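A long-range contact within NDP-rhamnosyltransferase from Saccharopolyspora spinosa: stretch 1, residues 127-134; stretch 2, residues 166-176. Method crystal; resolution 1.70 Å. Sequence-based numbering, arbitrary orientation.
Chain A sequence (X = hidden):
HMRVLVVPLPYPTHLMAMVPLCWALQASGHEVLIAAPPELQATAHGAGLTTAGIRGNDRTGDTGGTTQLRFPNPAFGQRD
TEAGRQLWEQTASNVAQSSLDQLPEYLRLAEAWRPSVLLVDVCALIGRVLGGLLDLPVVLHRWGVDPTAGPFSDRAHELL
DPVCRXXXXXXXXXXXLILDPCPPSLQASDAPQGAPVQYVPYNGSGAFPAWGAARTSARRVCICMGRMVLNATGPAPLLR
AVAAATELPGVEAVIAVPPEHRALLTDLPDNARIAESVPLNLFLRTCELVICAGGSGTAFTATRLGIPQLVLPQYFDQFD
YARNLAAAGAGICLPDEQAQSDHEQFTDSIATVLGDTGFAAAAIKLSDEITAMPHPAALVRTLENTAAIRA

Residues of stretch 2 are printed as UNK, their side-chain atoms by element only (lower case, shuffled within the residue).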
# COMPACT_ATOMS: atom_id res chain seq x y z
N GLY A 127 2.07 23.36 0.07
CA GLY A 127 1.44 22.89 1.31
C GLY A 127 1.50 23.84 2.50
O GLY A 127 0.58 23.96 3.32
N ARG A 128 2.61 24.56 2.60
CA ARG A 128 2.77 25.57 3.61
C ARG A 128 1.83 26.81 3.36
O ARG A 128 1.24 27.33 4.33
CB ARG A 128 4.21 26.02 3.72
CG ARG A 128 5.11 24.87 4.22
CD ARG A 128 6.57 25.29 4.25
NE ARG A 128 6.73 26.24 5.34
CZ ARG A 128 7.87 26.88 5.61
NH1 ARG A 128 8.95 26.64 4.88
NH2 ARG A 128 7.92 27.75 6.65
N VAL A 129 1.76 27.26 2.11
CA VAL A 129 0.81 28.32 1.72
C VAL A 129 -0.60 27.85 2.08
O VAL A 129 -1.35 28.58 2.74
CB VAL A 129 0.97 28.72 0.25
CG1 VAL A 129 -0.17 29.71 -0.19
CG2 VAL A 129 2.39 29.38 0.02
N LEU A 130 -0.97 26.64 1.65
CA LEU A 130 -2.31 26.13 1.89
C LEU A 130 -2.62 26.09 3.39
O LEU A 130 -3.67 26.52 3.84
CB LEU A 130 -2.45 24.73 1.28
CG LEU A 130 -3.84 24.10 1.18
CD1 LEU A 130 -4.65 25.01 0.31
CD2 LEU A 130 -3.75 22.65 0.57
N GLY A 131 -1.68 25.59 4.18
CA GLY A 131 -1.84 25.58 5.61
C GLY A 131 -2.08 26.94 6.26
O GLY A 131 -2.89 27.03 7.17
N GLY A 132 -1.33 27.95 5.84
CA GLY A 132 -1.58 29.33 6.35
C GLY A 132 -2.96 29.86 5.95
O GLY A 132 -3.74 30.32 6.77
N LEU A 133 -3.24 29.79 4.67
CA LEU A 133 -4.49 30.32 4.14
C LEU A 133 -5.71 29.63 4.70
O LEU A 133 -6.77 30.26 4.88
CB LEU A 133 -4.44 30.23 2.62
CG LEU A 133 -3.90 31.44 1.88
CD1 LEU A 133 -2.50 31.81 2.39
CD2 LEU A 133 -3.85 31.14 0.31
N LEU A 134 -5.60 28.34 4.99
CA LEU A 134 -6.73 27.59 5.57
C LEU A 134 -6.69 27.39 7.07
O LEU A 134 -7.57 26.71 7.66
CB LEU A 134 -6.86 26.24 4.83
CG LEU A 134 -7.29 26.42 3.35
CD1 LEU A 134 -7.40 25.10 2.68
CD2 LEU A 134 -8.64 27.19 3.19
N UNK A 166 -0.72 39.19 2.22
CA UNK A 166 -1.97 39.66 1.63
C UNK A 166 -3.17 38.93 2.21
O UNK A 166 -4.27 39.48 2.32
c UNK A 166 -0.77 41.80 -0.33
n UNK A 166 -0.11 40.07 -1.50
c UNK A 166 -1.97 39.56 0.14
n UNK A 166 0.23 42.17 -1.21
c UNK A 166 0.63 41.10 -1.88
c UNK A 166 -0.99 40.48 -0.51
N UNK A 167 -3.00 37.67 2.58
CA UNK A 167 -4.11 36.97 3.21
C UNK A 167 -4.11 37.09 4.71
O UNK A 167 -4.75 36.31 5.38
n UNK A 167 -5.34 34.86 0.68
c UNK A 167 -4.19 35.29 1.31
c UNK A 167 -3.26 35.43 0.34
c UNK A 167 -5.11 34.75 -0.62
n UNK A 167 -3.86 35.12 -0.85
c UNK A 167 -4.12 35.48 2.78
N UNK A 168 -3.44 38.09 5.26
CA UNK A 168 -3.58 38.38 6.70
C UNK A 168 -2.64 37.70 7.66
O UNK A 168 -2.80 37.81 8.88
N UNK A 169 -1.66 36.96 7.15
CA UNK A 169 -0.67 36.25 7.96
C UNK A 169 0.59 37.08 8.12
O UNK A 169 0.81 38.06 7.36
c UNK A 169 -1.56 34.16 6.78
c UNK A 169 -2.67 33.91 7.81
c UNK A 169 -0.30 34.90 7.28
c UNK A 169 -1.13 32.81 6.20
N UNK A 170 1.47 36.65 9.03
CA UNK A 170 2.78 37.29 9.23
C UNK A 170 3.72 37.10 8.03
O UNK A 170 4.57 37.95 7.72
c UNK A 170 4.95 37.16 10.56
o UNK A 170 2.76 37.24 11.65
c UNK A 170 3.46 36.74 10.50
N UNK A 171 3.50 35.98 7.33
CA UNK A 171 4.38 35.52 6.26
C UNK A 171 4.11 34.00 6.15
O UNK A 171 3.11 33.49 6.70
N UNK A 172 4.95 33.33 5.38
CA UNK A 172 4.90 31.86 5.25
C UNK A 172 5.03 31.24 6.65
O UNK A 172 6.05 31.50 7.34
c UNK A 172 6.07 31.45 4.38
c UNK A 172 4.82 29.76 2.98
c UNK A 172 7.31 29.86 3.09
c UNK A 172 6.03 30.01 3.91
N UNK A 173 4.02 30.50 7.12
CA UNK A 173 4.05 30.12 8.56
C UNK A 173 5.17 29.11 8.88
O UNK A 173 5.54 28.31 8.01
c UNK A 173 2.71 29.41 8.77
c UNK A 173 2.70 30.29 6.49
c UNK A 173 1.81 29.89 7.63
N UNK A 174 5.62 29.12 10.13
CA UNK A 174 6.42 28.01 10.67
C UNK A 174 5.54 26.74 10.75
O UNK A 174 4.39 26.77 11.19
o UNK A 174 7.99 29.49 11.80
c UNK A 174 8.05 27.26 12.51
c UNK A 174 7.12 28.38 12.04
N UNK A 175 6.07 25.58 10.29
CA UNK A 175 5.22 24.39 10.42
C UNK A 175 5.06 23.95 11.89
O UNK A 175 5.95 24.22 12.74
c UNK A 175 7.34 25.30 9.60
c UNK A 175 7.47 23.77 9.72
c UNK A 175 5.95 23.32 9.59
N UNK A 176 4.01 23.19 12.15
CA UNK A 176 3.77 22.59 13.47
C UNK A 176 4.89 21.66 13.92
O UNK A 176 5.22 21.61 15.13
c UNK A 176 2.47 21.78 13.46
o UNK A 176 1.56 24.31 15.38
c UNK A 176 1.52 22.16 14.46
o UNK A 176 0.76 24.12 13.28
c UNK A 176 1.23 23.63 14.37
O HOH W 1 4.43 25.82 7.30

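Position 166 carries one carbon followed by a five-membered ring of three carbons and two nitrogens, the imidazole of His166; it lies out of reach of stretch 1. Position 167 has the same make-up, one carbon and then a ring of three carbons and two nitrogens, and its ring lies with one face against the side chain of Leu133. This is His167, the first residue to leave helical geometry. Leu133 CD2 sits 4.0 Å from the centroid of the His167 ring and 11° off its normal, a CH-pi contact.

Position 168 has no side-chain atoms. Its phi/psi of 90/6 would jam a CB against the preceding carbonyl oxygen, so the backbone itself calls for Gly168. At position 169, four carbons fork at the second, and one terminal methyl reaches the helix backbone at residue 132. The fork identifies Leu169, whose CD1 is 3.5 Å from Gly132 C and 4.2 Å from Leu133 CD1.

Position 170 shows one carbon bearing an oxygen and a carbon, and touches nothing on stretch 1: Thr170. Position 171 has no side-chain atoms, and its extended phi/psi of 158/-170 suits Gly171, which is buried but makes no contact with the helix. Position 172 again has four carbons forked at the second, with its end directed to Arg128 and Val129. It is Leu172: CD1 lies 3.8 Å from Val129 CG2 and 3.9 Å from Arg128 CB, while CD2 covers one face of the Arg128 guanidinium.

Three carbons at position 173 close a ring onto the backbone nitrogen and pack on Gly132, identifying Pro173; its CG is 3.7 Å from Gly132 CA. Position 174 has one carbon carrying an oxygen and a carbon, and its CB points away from the helix: Thr174. Position 175 repeats the three-carbon ring closed onto nitrogen, near the end of Arg128. This is Pro175, with CD 3.9 Å from Arg128 NH2. Position 176 ends in a third carbon bearing two oxygens, the carboxylate of Glu176, out of reach.

The contact joins a polar anchor to close apolar packing. Arg128 NH2 donates a nearly linear hydrogen bond to Pro173 O (2.8 Å, 172°), and a water runs a second path between the same two residues, its oxygen accepting from Arg128 NE (3.1 Å) and donating to Pro173 O (2.8 Å). Farther along the helix, the absence of a side chain at Gly132 permits the close approach: a CB there would lie 2.6 Å from Leu169 CD1 and 3.0 Å from Pro173 CG, clashing with both.

Stretch 2, residues 166-176: HHGLTGLPTPE
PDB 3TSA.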